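Local atomic coordinates of major extracellular endoglucanase (Xanthomonas campestris pv. campestris, PDB entry 4TUF), a protein that hydrolyses internal beta-1,4-glucosidic linkages in cellulose, lichenin and cereal beta-D-glucans, the part given here being its family 5 glycoside hydrolase catalytic domain. Residues N55-F61 / Y105-H111; F211-L216 / L233-G239; L275-G281 / Q308-W312; V298-R302 / L339-G345. One frame throughout, in Å; residues are numbered along the deposited sequence. Where two conformers were deposited one is given.

Interaction 1: N55-F61 / Y105-H111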
# COMPACT_ATOMS: atom_id res chain seq x y z
N ASN A 55 8.58 -6.10 9.47
CA ASN A 55 9.09 -7.21 8.68
C ASN A 55 8.53 -7.18 7.27
O ASN A 55 8.70 -8.13 6.51
CB ASN A 55 8.75 -8.54 9.34
CG ASN A 55 7.31 -8.96 9.11
OD1 ASN A 55 6.43 -8.13 8.91
ND2 ASN A 55 7.07 -10.27 9.16
N ALA A 56 7.86 -6.09 6.92
CA ALA A 56 7.21 -5.98 5.63
C ALA A 56 7.23 -4.55 5.12
O ALA A 56 7.15 -3.61 5.90
CB ALA A 56 5.78 -6.50 5.71
N VAL A 57 7.31 -4.40 3.80
CA VAL A 57 7.44 -3.10 3.18
C VAL A 57 6.58 -3.01 1.92
O VAL A 57 6.55 -3.94 1.11
CB VAL A 57 8.92 -2.79 2.85
CG1 VAL A 57 9.06 -2.00 1.57
CG2 VAL A 57 9.59 -2.07 4.01
N ARG A 58 5.86 -1.90 1.76
CA ARG A 58 5.12 -1.63 0.54
C ARG A 58 5.90 -0.60 -0.28
O ARG A 58 6.12 0.52 0.18
CB ARG A 58 3.72 -1.13 0.87
CG ARG A 58 2.78 -0.96 -0.32
CD ARG A 58 1.38 -0.63 0.18
NE ARG A 58 0.39 -0.44 -0.87
CZ ARG A 58 0.03 0.75 -1.35
NH1 ARG A 58 0.59 1.86 -0.89
NH2 ARG A 58 -0.90 0.83 -2.30
N LEU A 59 6.31 -0.98 -1.49
CA LEU A 59 7.15 -0.13 -2.34
C LEU A 59 6.41 0.49 -3.52
O LEU A 59 6.21 -0.17 -4.55
CB LEU A 59 8.33 -0.94 -2.89
CG LEU A 59 9.66 -0.90 -2.15
CD1 LEU A 59 10.73 -1.55 -3.00
CD2 LEU A 59 10.04 0.53 -1.81
N PRO A 60 5.99 1.75 -3.39
CA PRO A 60 5.46 2.45 -4.56
C PRO A 60 6.51 2.58 -5.67
O PRO A 60 7.69 2.79 -5.38
CB PRO A 60 5.07 3.82 -4.01
CG PRO A 60 4.81 3.58 -2.55
CD PRO A 60 5.80 2.52 -2.14
N PHE A 61 6.09 2.46 -6.92
CA PHE A 61 6.96 2.72 -8.06
C PHE A 61 6.15 3.37 -9.18
O PHE A 61 4.93 3.45 -9.10
CB PHE A 61 7.63 1.44 -8.56
CG PHE A 61 6.67 0.46 -9.18
CD1 PHE A 61 6.39 0.50 -10.54
CD2 PHE A 61 6.05 -0.51 -8.40
CE1 PHE A 61 5.49 -0.39 -11.11
CE2 PHE A 61 5.16 -1.40 -8.97
CZ PHE A 61 4.88 -1.34 -10.32
N TYR A 105 9.44 -8.94 3.84
CA TYR A 105 8.47 -9.12 2.77
C TYR A 105 8.28 -7.82 2.02
O TYR A 105 8.28 -6.74 2.61
CB TYR A 105 7.13 -9.61 3.34
CG TYR A 105 7.22 -10.95 4.04
CD1 TYR A 105 7.28 -12.13 3.31
CD2 TYR A 105 7.25 -11.03 5.43
CE1 TYR A 105 7.36 -13.36 3.95
CE2 TYR A 105 7.34 -12.25 6.07
CZ TYR A 105 7.39 -13.42 5.33
OH TYR A 105 7.48 -14.64 5.96
N VAL A 106 8.11 -7.91 0.70
CA VAL A 106 7.94 -6.72 -0.12
C VAL A 106 6.68 -6.78 -0.99
O VAL A 106 6.53 -7.69 -1.80
CB VAL A 106 9.17 -6.50 -1.03
CG1 VAL A 106 8.96 -5.32 -1.96
CG2 VAL A 106 10.41 -6.29 -0.20
N LEU A 107 5.79 -5.82 -0.81
CA LEU A 107 4.62 -5.68 -1.66
C LEU A 107 4.84 -4.50 -2.61
O LEU A 107 4.81 -3.35 -2.20
CB LEU A 107 3.35 -5.47 -0.83
CG LEU A 107 1.99 -5.45 -1.56
CD1 LEU A 107 1.68 -6.77 -2.25
CD2 LEU A 107 0.84 -5.07 -0.63
N LEU A 108 5.09 -4.80 -3.89
CA LEU A 108 5.27 -3.75 -4.88
C LEU A 108 3.92 -3.10 -5.21
O LEU A 108 2.88 -3.74 -5.13
CB LEU A 108 5.95 -4.31 -6.13
CG LEU A 108 7.37 -4.81 -5.86
CD1 LEU A 108 7.92 -5.63 -7.00
CD2 LEU A 108 8.31 -3.65 -5.56
N ASP A 109 3.95 -1.82 -5.56
CA ASP A 109 2.75 -1.00 -5.71
C ASP A 109 2.86 -0.09 -6.93
O ASP A 109 3.74 0.77 -7.00
CB ASP A 109 2.54 -0.18 -4.42
CG ASP A 109 1.63 1.02 -4.62
OD1 ASP A 109 0.71 0.97 -5.47
OD2 ASP A 109 1.81 2.03 -3.90
N HIS A 110 1.96 -0.28 -7.89
CA HIS A 110 1.91 0.56 -9.09
C HIS A 110 1.20 1.86 -8.73
O HIS A 110 -0.03 1.95 -8.80
CB HIS A 110 1.18 -0.15 -10.23
CG HIS A 110 1.33 0.54 -11.55
ND1 HIS A 110 0.83 1.80 -11.80
CD2 HIS A 110 1.92 0.13 -12.70
CE1 HIS A 110 1.11 2.15 -13.04
NE2 HIS A 110 1.77 1.15 -13.61
N HIS A 111 1.99 2.87 -8.37
CA HIS A 111 1.44 4.00 -7.62
C HIS A 111 0.92 5.11 -8.51
O HIS A 111 -0.17 5.65 -8.28
CB HIS A 111 2.52 4.55 -6.68
CG HIS A 111 1.97 5.20 -5.46
ND1 HIS A 111 1.54 4.49 -4.36
CD2 HIS A 111 1.78 6.51 -5.16
CE1 HIS A 111 1.12 5.33 -3.43
NE2 HIS A 111 1.25 6.56 -3.89
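R58 reaches out almost fully extended, with chi1 to chi3 all t. R58 NH1 thus lies 3.3 Å from D109 OD2. The pair is a salt bridge of charges only, because the oxygen lies over the face of the guanidinium. D109 OD2 also accepts a 2.5 Å hydrogen bond from H111 ND1. H111, chi1 t, also packs its ND1 3.6 Å from P60 CB. A56, R58 and P60 share one sheet face with Y105, L107 and D109. On the other face V57, L59 and F61 lie with V106, L108 and H110. There L59 CB meets L108 CD2 at 3.8 Å. F61, in the p rotamer, swings its ring back over the partner strand, and H110 CA sits over the ring face, 4.0 Å from its centroid. This face packs on helices 88-102 and 129-143. The strands run parallel in a regular ladder, from Y105 N to N55 O (2.9 Å) through to H111 N to F61 O (3.1 Å). R58 has further acidic partners in D153, E196 and E278, the last probably the nucleophile. The chemistry implies a buried arginine held among carboxylates inside the barrel, consistent with a role in setting the charge around the active site.

Interaction 2: F211-L216 / L233-G239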
# COMPACT_ATOMS: atom_id res chain seq x y z
N PHE A 211 -12.63 7.68 1.32
CA PHE A 211 -11.27 8.02 0.92
C PHE A 211 -10.88 7.24 -0.33
O PHE A 211 -11.44 6.19 -0.60
CB PHE A 211 -10.28 7.72 2.05
CG PHE A 211 -10.43 8.63 3.25
CD1 PHE A 211 -9.82 9.87 3.27
CD2 PHE A 211 -11.17 8.23 4.35
CE1 PHE A 211 -9.94 10.70 4.37
CE2 PHE A 211 -11.30 9.07 5.45
CZ PHE A 211 -10.69 10.30 5.46
N TRP A 212 -9.91 7.77 -1.08
CA TRP A 212 -9.41 7.12 -2.28
C TRP A 212 -9.02 5.67 -2.01
O TRP A 212 -8.28 5.40 -1.06
CB TRP A 212 -8.21 7.87 -2.85
CG TRP A 212 -8.51 9.23 -3.39
CD1 TRP A 212 -9.72 9.85 -3.41
CD2 TRP A 212 -7.58 10.13 -4.00
NE1 TRP A 212 -9.60 11.10 -3.98
CE2 TRP A 212 -8.30 11.29 -4.36
CE3 TRP A 212 -6.21 10.07 -4.28
CZ2 TRP A 212 -7.69 12.38 -4.98
CZ3 TRP A 212 -5.61 11.16 -4.89
CH2 TRP A 212 -6.35 12.30 -5.24
N GLY A 213 -9.51 4.75 -2.83
CA GLY A 213 -9.21 3.34 -2.67
C GLY A 213 -9.75 2.77 -1.38
O GLY A 213 -9.25 1.76 -0.88
N GLY A 214 -10.79 3.40 -0.84
CA GLY A 214 -11.29 3.04 0.48
C GLY A 214 -12.62 2.31 0.53
O GLY A 214 -13.01 1.83 1.60
N ASN A 215 -13.33 2.22 -0.60
CA ASN A 215 -14.66 1.61 -0.62
C ASN A 215 -14.66 0.24 -1.28
O ASN A 215 -14.32 0.10 -2.45
CB ASN A 215 -15.65 2.52 -1.35
CG ASN A 215 -17.09 2.04 -1.21
OD1 ASN A 215 -17.42 1.22 -0.34
ND2 ASN A 215 -17.97 2.56 -2.06
N LEU A 216 -15.07 -0.77 -0.52
CA LEU A 216 -15.14 -2.13 -1.05
C LEU A 216 -16.58 -2.65 -1.17
O LEU A 216 -16.80 -3.80 -1.55
CB LEU A 216 -14.33 -3.08 -0.17
CG LEU A 216 -12.82 -3.05 -0.37
CD1 LEU A 216 -12.17 -3.93 0.67
CD2 LEU A 216 -12.48 -3.53 -1.77
N LEU A 233 -7.29 -8.27 -0.26
CA LEU A 233 -7.96 -6.98 -0.32
C LEU A 233 -7.20 -5.97 0.53
O LEU A 233 -6.83 -6.25 1.68
CB LEU A 233 -9.41 -7.09 0.16
CG LEU A 233 -10.38 -7.99 -0.61
CD1 LEU A 233 -11.70 -8.02 0.13
CD2 LEU A 233 -10.57 -7.50 -2.03
N ALA A 234 -6.95 -4.79 -0.03
CA ALA A 234 -6.06 -3.83 0.62
C ALA A 234 -6.55 -2.38 0.51
O ALA A 234 -5.88 -1.55 -0.09
CB ALA A 234 -4.65 -3.95 0.05
N PRO A 235 -7.70 -2.07 1.11
CA PRO A 235 -8.19 -0.70 1.01
C PRO A 235 -7.33 0.27 1.82
O PRO A 235 -6.48 -0.15 2.60
CB PRO A 235 -9.60 -0.79 1.59
CG PRO A 235 -9.51 -1.89 2.58
CD PRO A 235 -8.56 -2.89 1.98
N HIS A 236 -7.56 1.56 1.61
CA HIS A 236 -6.89 2.59 2.39
C HIS A 236 -7.91 3.29 3.29
O HIS A 236 -9.10 3.33 2.98
CB HIS A 236 -6.21 3.61 1.48
CG HIS A 236 -5.15 3.03 0.60
ND1 HIS A 236 -4.30 3.82 -0.15
CD2 HIS A 236 -4.78 1.75 0.36
CE1 HIS A 236 -3.47 3.04 -0.83
NE2 HIS A 236 -3.74 1.78 -0.53
N VAL A 237 -7.43 3.84 4.40
CA VAL A 237 -8.27 4.68 5.24
C VAL A 237 -7.39 5.70 5.96
O VAL A 237 -6.28 5.38 6.38
CB VAL A 237 -9.07 3.83 6.25
CG1 VAL A 237 -8.16 2.88 6.99
CG2 VAL A 237 -9.83 4.72 7.22
N TYR A 238 -7.87 6.93 6.07
CA TYR A 238 -7.13 7.98 6.76
C TYR A 238 -8.03 8.72 7.76
O TYR A 238 -9.23 8.47 7.83
CB TYR A 238 -6.54 8.97 5.77
CG TYR A 238 -5.79 8.31 4.64
CD1 TYR A 238 -4.44 8.02 4.75
CD2 TYR A 238 -6.44 7.98 3.45
CE1 TYR A 238 -3.75 7.41 3.72
CE2 TYR A 238 -5.76 7.38 2.42
CZ TYR A 238 -4.42 7.10 2.56
OH TYR A 238 -3.73 6.50 1.53
N GLY A 239 -7.42 9.63 8.51
CA GLY A 239 -8.13 10.36 9.55
C GLY A 239 -8.23 11.86 9.30
O GLY A 239 -8.01 12.32 8.17
O HOH W 1 -11.95 3.26 3.72
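F211 to G214 form a type II beta turn, with G213 at positive phi. The turn lies against the segment 233-239, which is only weakly strand-like about 236-238. One direct backbone hydrogen bond joins them, from H236 N to G213 O (3.0 Å). A water adds a bridge, donating to G214 O (2.8 Å) and to H236 O (2.9 Å). G214 CA comes within 3.3 Å of H236 O. G214 and N215 also form a classic beta bulge opposite I198. Among the side chains, the edge of the Y238 ring points at the F211 face, an offset edge-to-face pair with centroids 5.8 Å apart. Y238 CB makes a CH-pi contact, 4.3 Å from the F211 ring centroid. At the other end L216 CD1 packs on P235 CG (3.9 Å) and L233 CD1 (4.2 Å). Y238 OH hydrogen-bonds E278 and E157, and H236 ND1 also bonds E157. A loop thus lies along a barrel strand whose histidine and tyrosine line the probable catalytic site of a family 5 glycoside hydrolase.

Interaction 3: L275-G281 / Q308-W312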
# COMPACT_ATOMS: atom_id res chain seq x y z
N LEU A 275 -6.32 -6.52 4.74
CA LEU A 275 -5.46 -5.66 5.54
C LEU A 275 -5.52 -4.25 4.95
O LEU A 275 -6.05 -4.06 3.85
CB LEU A 275 -4.02 -6.19 5.57
CG LEU A 275 -3.31 -6.58 4.27
CD1 LEU A 275 -2.98 -5.39 3.38
CD2 LEU A 275 -2.04 -7.35 4.59
N LEU A 276 -4.98 -3.27 5.65
CA LEU A 276 -4.92 -1.92 5.10
C LEU A 276 -3.60 -1.66 4.36
O LEU A 276 -2.52 -1.82 4.92
CB LEU A 276 -5.10 -0.89 6.21
CG LEU A 276 -6.43 -0.98 6.94
CD1 LEU A 276 -6.47 -0.03 8.12
CD2 LEU A 276 -7.56 -0.70 5.97
N GLY A 277 -3.70 -1.26 3.10
CA GLY A 277 -2.52 -0.91 2.32
C GLY A 277 -1.89 0.39 2.79
O GLY A 277 -0.67 0.54 2.78
N GLU A 278 -2.73 1.33 3.20
CA GLU A 278 -2.27 2.58 3.78
C GLU A 278 -3.21 3.04 4.89
O GLU A 278 -4.42 3.11 4.70
CB GLU A 278 -2.17 3.69 2.72
CG GLU A 278 -1.08 3.49 1.68
CD GLU A 278 -1.05 4.62 0.67
OE1 GLU A 278 -1.64 5.68 0.96
OE2 GLU A 278 -0.44 4.46 -0.41
N PHE A 279 -2.63 3.36 6.04
CA PHE A 279 -3.36 4.05 7.10
C PHE A 279 -2.35 4.82 7.95
O PHE A 279 -1.18 4.42 8.05
CB PHE A 279 -4.17 3.07 7.95
CG PHE A 279 -3.33 2.17 8.81
CD1 PHE A 279 -2.74 1.04 8.28
CD2 PHE A 279 -3.14 2.46 10.15
CE1 PHE A 279 -1.97 0.21 9.07
CE2 PHE A 279 -2.38 1.63 10.95
CZ PHE A 279 -1.79 0.50 10.41
N GLY A 280 -2.78 5.93 8.54
CA GLY A 280 -1.85 6.76 9.28
C GLY A 280 -2.27 8.21 9.38
O GLY A 280 -3.36 8.60 8.93
N GLY A 281 -1.39 9.02 9.97
CA GLY A 281 -1.70 10.40 10.28
C GLY A 281 -0.74 10.96 11.32
O GLY A 281 0.12 10.24 11.82
N GLN A 308 -2.36 -6.79 11.01
CA GLN A 308 -1.34 -6.51 10.00
C GLN A 308 -1.81 -5.45 9.02
O GLN A 308 -2.99 -5.11 8.98
CB GLN A 308 -0.96 -7.78 9.25
CG GLN A 308 -2.13 -8.52 8.62
CD GLN A 308 -1.70 -9.78 7.91
OE1 GLN A 308 -0.52 -9.94 7.59
NE2 GLN A 308 -2.64 -10.67 7.64
N GLY A 309 -0.87 -4.95 8.24
CA GLY A 309 -1.16 -3.87 7.31
C GLY A 309 0.09 -3.06 7.07
O GLY A 309 1.17 -3.41 7.55
N PHE A 310 -0.05 -1.97 6.32
CA PHE A 310 1.10 -1.15 5.96
C PHE A 310 0.88 0.30 6.38
O PHE A 310 0.09 1.02 5.76
CB PHE A 310 1.36 -1.23 4.46
CG PHE A 310 1.78 -2.60 3.99
CD1 PHE A 310 0.83 -3.53 3.63
CD2 PHE A 310 3.12 -2.95 3.93
CE1 PHE A 310 1.20 -4.79 3.20
CE2 PHE A 310 3.50 -4.21 3.51
CZ PHE A 310 2.54 -5.13 3.14
N TYR A 311 1.57 0.72 7.43
CA TYR A 311 1.48 2.09 7.91
C TYR A 311 1.97 3.11 6.88
O TYR A 311 2.87 2.83 6.09
CB TYR A 311 2.29 2.26 9.20
CG TYR A 311 1.93 3.51 9.97
CD1 TYR A 311 0.75 3.58 10.70
CD2 TYR A 311 2.76 4.62 9.94
CE1 TYR A 311 0.41 4.72 11.40
CE2 TYR A 311 2.42 5.77 10.63
CZ TYR A 311 1.25 5.81 11.36
OH TYR A 311 0.90 6.95 12.06
N TRP A 312 1.35 4.29 6.88
CA TRP A 312 1.76 5.40 6.02
C TRP A 312 2.28 6.56 6.88
O TRP A 312 1.47 7.21 7.56
CB TRP A 312 0.56 5.86 5.18
CG TRP A 312 0.86 6.89 4.14
CD1 TRP A 312 1.85 6.84 3.21
CD2 TRP A 312 0.13 8.10 3.88
NE1 TRP A 312 1.81 7.95 2.40
CE2 TRP A 312 0.76 8.74 2.79
CE3 TRP A 312 -0.97 8.72 4.47
CZ2 TRP A 312 0.31 9.96 2.28
CZ3 TRP A 312 -1.42 9.92 3.96
CH2 TRP A 312 -0.77 10.53 2.88
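Two backbone hydrogen bonds join the segments: F310 N to L276 O and W312 N to F279 O, both 2.8 Å. Between them the chain turns a corner at G277 and E278. There the carbonyl oxygens G277 O and F310 O lie 3.1 Å apart, two acceptors with no bond between them; N23 hydrogen-bonds G277 O. E278, probably the nucleophile, points its OE1 over the face of the W312 indole, 4.2 Å from CD2. Its carboxylate also makes a salt bridge with R58 and a hydrogen bond with Y238 OH. Further out, the edge of Y311 meets the face of F279 in an edge-to-face pair, with centroids 5.4 Å apart and planes at 88°. F279 CB leaves away from the partner segment, but the p rotamer brings the ring back, so that CE2 lies 3.7 Å from Y311 CD1. Helix 334-344 packs against both rings. L275 CD1 touches F310 CE1 at 4.2 Å. G280 and G309 have backbone angles that suit glycine; a CB on G280 would clash with W312 O. These strands belong to a beta-alpha-beta unit, with helix 288-303 between them. They are neighbours in the TIM barrel, with the probable nucleophile on strand 276-280, as in other family 5 glycoside hydrolases.

Interaction 4: V298-R302 / L339-G345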
# COMPACT_ATOMS: atom_id res chain seq x y z
N VAL A 298 -7.07 1.01 15.42
CA VAL A 298 -6.32 -0.15 15.89
C VAL A 298 -7.21 -1.05 16.74
O VAL A 298 -7.24 -2.27 16.55
CB VAL A 298 -5.07 0.27 16.69
CG1 VAL A 298 -4.47 -0.92 17.41
CG2 VAL A 298 -4.05 0.92 15.77
N LYS A 299 -7.96 -0.45 17.66
CA LYS A 299 -8.91 -1.19 18.48
C LYS A 299 -9.92 -1.95 17.62
O LYS A 299 -10.24 -3.11 17.90
CB LYS A 299 -9.64 -0.23 19.44
CG LYS A 299 -10.59 -0.91 20.42
CD LYS A 299 -11.48 0.13 21.10
CE LYS A 299 -12.48 -0.52 22.05
NZ LYS A 299 -11.82 -1.08 23.27
N TYR A 300 -10.40 -1.31 16.56
CA TYR A 300 -11.37 -1.94 15.66
C TYR A 300 -10.73 -3.04 14.81
O TYR A 300 -11.32 -4.10 14.62
CB TYR A 300 -12.01 -0.89 14.75
CG TYR A 300 -12.83 -1.48 13.64
CD1 TYR A 300 -14.13 -1.93 13.87
CD2 TYR A 300 -12.33 -1.58 12.34
CE1 TYR A 300 -14.88 -2.48 12.85
CE2 TYR A 300 -13.08 -2.12 11.32
CZ TYR A 300 -14.36 -2.57 11.58
OH TYR A 300 -15.11 -3.11 10.57
N LEU A 301 -9.52 -2.78 14.31
CA LEU A 301 -8.79 -3.78 13.54
C LEU A 301 -8.56 -5.05 14.35
O LEU A 301 -8.81 -6.16 13.87
CB LEU A 301 -7.46 -3.21 13.05
CG LEU A 301 -7.51 -2.18 11.92
CD1 LEU A 301 -6.12 -1.63 11.63
CD2 LEU A 301 -8.12 -2.80 10.67
N ARG A 302 -8.07 -4.89 15.58
CA ARG A 302 -7.84 -6.02 16.48
C ARG A 302 -9.11 -6.85 16.66
O ARG A 302 -9.06 -8.08 16.72
CB ARG A 302 -7.34 -5.54 17.84
CG ARG A 302 -5.99 -4.83 17.84
CD ARG A 302 -4.83 -5.81 17.92
NE ARG A 302 -4.92 -6.65 19.11
CZ ARG A 302 -4.13 -7.70 19.34
NH1 ARG A 302 -3.20 -8.05 18.47
NH2 ARG A 302 -4.29 -8.40 20.46
N LEU A 339 1.88 2.31 19.07
CA LEU A 339 0.57 2.05 18.48
C LEU A 339 0.60 0.85 17.54
O LEU A 339 -0.30 0.01 17.56
CB LEU A 339 0.07 3.29 17.73
CG LEU A 339 -1.29 3.16 17.04
CD1 LEU A 339 -2.42 3.25 18.05
CD2 LEU A 339 -1.43 4.21 15.96
N LEU A 340 1.62 0.79 16.70
CA LEU A 340 1.75 -0.30 15.74
C LEU A 340 2.01 -1.64 16.44
O LEU A 340 1.44 -2.66 16.04
CB LEU A 340 2.87 0.00 14.74
CG LEU A 340 2.56 1.10 13.72
CD1 LEU A 340 3.81 1.51 12.98
CD2 LEU A 340 1.50 0.63 12.75
N ARG A 341 2.84 -1.64 17.47
CA ARG A 341 3.13 -2.88 18.18
C ARG A 341 1.87 -3.39 18.88
O ARG A 341 1.68 -4.60 19.02
CB ARG A 341 4.27 -2.69 19.18
CG ARG A 341 5.58 -2.35 18.50
CD ARG A 341 6.77 -2.41 19.44
NE ARG A 341 8.00 -1.99 18.77
CZ ARG A 341 8.59 -0.82 18.97
NH1 ARG A 341 8.09 0.06 19.83
NH2 ARG A 341 9.70 -0.53 18.31
N THR A 342 1.02 -2.46 19.30
CA THR A 342 -0.27 -2.81 19.87
C THR A 342 -1.11 -3.54 18.83
O THR A 342 -1.68 -4.59 19.11
CB THR A 342 -1.02 -1.56 20.36
OG1 THR A 342 -0.39 -1.07 21.55
CG2 THR A 342 -2.48 -1.89 20.67
N LEU A 343 -1.17 -2.98 17.62
CA LEU A 343 -1.87 -3.60 16.51
C LEU A 343 -1.30 -4.98 16.18
O LEU A 343 -2.04 -5.94 15.98
CB LEU A 343 -1.81 -2.70 15.27
CG LEU A 343 -2.39 -3.30 13.98
CD1 LEU A 343 -3.90 -3.48 14.10
CD2 LEU A 343 -2.04 -2.45 12.77
N TRP A 344 0.03 -5.07 16.14
CA TRP A 344 0.71 -6.31 15.77
C TRP A 344 0.58 -7.41 16.82
O TRP A 344 0.73 -8.59 16.51
CB TRP A 344 2.19 -6.04 15.52
CG TRP A 344 2.48 -5.08 14.41
CD1 TRP A 344 1.64 -4.71 13.40
CD2 TRP A 344 3.70 -4.36 14.21
NE1 TRP A 344 2.27 -3.81 12.57
CE2 TRP A 344 3.53 -3.57 13.05
CE3 TRP A 344 4.92 -4.30 14.89
CZ2 TRP A 344 4.54 -2.73 12.56
CZ3 TRP A 344 5.92 -3.47 14.41
CH2 TRP A 344 5.72 -2.70 13.25
N GLY A 345 0.30 -7.03 18.07
CA GLY A 345 0.20 -7.99 19.15
C GLY A 345 1.57 -8.34 19.71
O GLY A 345 1.84 -9.48 20.09
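V298 is the main bump on helix 288-303. It fits between L339, T342 and L343 of helix 334-344. V298 CG2 touches L339 CD1 at 3.6 Å, while V298 CG1 lies 3.9 Å from T342 CG2 and 3.8 Å from L343 CA. L343 pushes back from the other helix, and its CD1 rests 3.7 Å from L301 CB. The short helical segments run nearly parallel, 13° apart, with axes 9.6 Å apart. Over the exposed end R302 folds across the helix terminus. With chi1 and chi2 both m, R302 CD lies 3.4 Å from L343 O; chi3, also m, directs the guanidinium. R302 NH1 gives a weak hydrogen bond to L343 O (3.5 Å) and lies 3.5 Å from G345 CA. A CB on G345 would clash with R302 NH1. G345, at positive phi, is the C-prime residue of the Schellman motif ending helix 334-344. The two helices lie side by side outside the barrel. Inward, L301 packs on L276 of strand 276-280, and L340 and L343 on F279 of the same strand.

From the N terminus, interaction 1 comes first. It closes a loop that holds helix 88-102 and pairs two neighbouring barrel strands. Interaction 2 follows in series, folding the chain after strand 192-195 back onto strand 231-238. Interaction 3 then closes the unit that contains helix 288-303. Interaction 4 crosses it, because segment 298-302 lies between the two segments of interaction 3 and 339-345 lies beyond them. Interactions 1, 2 and 3 share the barrel sheet and meet near E278, which R58 and Y238 reach from interactions 1 and 2. Interaction 4 lies outside, where L301, L340 and L343 join its helices to interaction 3.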